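Local structure of glutamine aminotransferase class-II domain protein (Ruegeria pomeroyi, 3MDN) at residues D[111-116]-D[142-147]. The protein probably acts as a class-II glutamine amidotransferase of the Ntn-hydrolase superfamily, releasing ammonia from glutamine, though its acceptor substrate is not established. Sequence-based numbering, arbitrary orientation.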
# COMPACT_ATOMS: atom_id res chain seq x y z
N PHE D 111 -18.21 14.42 -1.05
CA PHE D 111 -17.73 15.75 -1.38
C PHE D 111 -16.29 15.67 -1.87
O PHE D 111 -15.49 14.92 -1.34
CB PHE D 111 -17.81 16.59 -0.10
CG PHE D 111 -17.37 18.03 -0.25
CD1 PHE D 111 -16.03 18.37 -0.14
CD2 PHE D 111 -18.31 19.03 -0.45
CE1 PHE D 111 -15.63 19.68 -0.27
CE2 PHE D 111 -17.93 20.35 -0.57
CZ PHE D 111 -16.58 20.68 -0.49
N MSE D 112 -15.97 16.42 -2.90
CA MSE D 112 -14.58 16.58 -3.35
C MSE D 112 -14.35 18.01 -3.88
O MSE D 112 -15.29 18.69 -4.30
CB MSE D 112 -14.21 15.53 -4.39
CG MSE D 112 -15.05 15.51 -5.62
SE MSE D 112 -14.42 14.08 -6.79
CE MSE D 112 -15.80 14.39 -8.18
N HIS D 113 -13.10 18.44 -3.82
CA HIS D 113 -12.75 19.83 -3.97
C HIS D 113 -11.39 19.90 -4.67
O HIS D 113 -10.48 19.16 -4.35
CB HIS D 113 -12.72 20.51 -2.58
CG HIS D 113 -11.85 21.73 -2.50
ND1 HIS D 113 -12.20 22.94 -3.06
CD2 HIS D 113 -10.66 21.93 -1.88
CE1 HIS D 113 -11.25 23.83 -2.81
NE2 HIS D 113 -10.31 23.24 -2.10
N ASN D 114 -11.32 20.78 -5.65
CA ASN D 114 -10.12 21.15 -6.35
C ASN D 114 -9.88 22.64 -5.98
O ASN D 114 -10.81 23.47 -6.07
CB ASN D 114 -10.41 20.99 -7.87
CG ASN D 114 -9.17 20.93 -8.71
OD1 ASN D 114 -9.26 20.71 -9.93
ND2 ASN D 114 -8.01 21.13 -8.11
N GLY D 115 -8.66 22.94 -5.54
CA GLY D 115 -8.22 24.32 -5.29
C GLY D 115 -7.50 24.42 -3.94
O GLY D 115 -6.87 23.47 -3.48
N GLN D 116 -7.61 25.56 -3.27
CA GLN D 116 -6.90 25.79 -2.04
C GLN D 116 -7.51 26.94 -1.27
O GLN D 116 -8.15 27.83 -1.83
CB GLN D 116 -5.45 26.14 -2.35
CG GLN D 116 -5.29 27.45 -3.16
CD GLN D 116 -3.84 27.92 -3.22
OE1 GLN D 116 -3.27 28.37 -2.21
NE2 GLN D 116 -3.23 27.82 -4.39
N SER D 142 -5.80 16.32 7.67
CA SER D 142 -5.41 17.67 7.93
C SER D 142 -5.61 18.60 6.73
O SER D 142 -5.08 19.71 6.73
CB SER D 142 -3.97 17.74 8.45
OG SER D 142 -3.04 17.50 7.40
N THR D 143 -6.39 18.19 5.73
CA THR D 143 -6.59 19.08 4.58
C THR D 143 -7.63 20.19 4.76
O THR D 143 -8.56 20.09 5.59
CB THR D 143 -6.97 18.31 3.27
OG1 THR D 143 -8.32 17.81 3.35
CG2 THR D 143 -5.97 17.21 2.96
N ASP D 144 -7.50 21.22 3.93
CA ASP D 144 -8.50 22.29 3.83
C ASP D 144 -9.77 21.82 3.19
O ASP D 144 -10.85 22.25 3.56
CB ASP D 144 -7.96 23.51 3.10
CG ASP D 144 -7.31 23.17 1.74
OD1 ASP D 144 -7.55 22.08 1.18
OD2 ASP D 144 -6.56 24.03 1.22
N SER D 145 -9.66 20.91 2.22
CA SER D 145 -10.83 20.34 1.58
C SER D 145 -11.76 19.69 2.59
O SER D 145 -12.98 19.85 2.50
CB SER D 145 -10.41 19.29 0.55
OG SER D 145 -9.57 19.88 -0.42
N GLU D 146 -11.19 18.95 3.53
CA GLU D 146 -11.98 18.20 4.51
C GLU D 146 -12.66 19.16 5.48
O GLU D 146 -13.82 18.99 5.80
CB GLU D 146 -11.13 17.16 5.23
CG GLU D 146 -11.96 16.23 6.12
CD GLU D 146 -11.15 15.22 6.88
OE1 GLU D 146 -10.00 15.52 7.30
OE2 GLU D 146 -11.72 14.11 7.11
N VAL D 147 -11.93 20.19 5.90
CA VAL D 147 -12.56 21.29 6.63
C VAL D 147 -13.76 21.91 5.89
O VAL D 147 -14.84 22.04 6.47
CB VAL D 147 -11.55 22.41 6.96
CG1 VAL D 147 -12.22 23.46 7.90
CG2 VAL D 147 -10.37 21.82 7.67
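His113 and Ser145 carry the buried, close-packed part of this contact. The His113 side chain packs against the serine, and Ser145 CB lies 4.1 Å from His113 CB. CG of His113 is anti to the backbone N (chi1 155°), on a side chain that leaves the strand toward the helix. Ser145 OG is hydrogen-bonded to His102. Beside this pair, Phe111 CE1 comes within 3.8 Å of Ser145 O, and its ring also meets that of Phe149, nearly parallel. Strand 109-114 pairs with strand 185-192, and helix 144-154 packs over this sheet, as in the layered alpha/beta core of Ntn-hydrolases. Thr143 is the N-cap: its OG1 accepts from Glu146 N at 3.1 Å. An alanine in place of His113 would probably open a gap beside Ser145, since of the side-chain packing between the two residues only the approach of their CB atoms would remain. Packing is looser past the corner at Gly115. There the partly exposed Gln116 and Asp144 touch lightly, with Asp144 OD2 3.7 Å from Gln116 CA. The same carboxylate oxygen accepts a hydrogen bond from Val117 N, tying the first turn of the helix to strand 116-117.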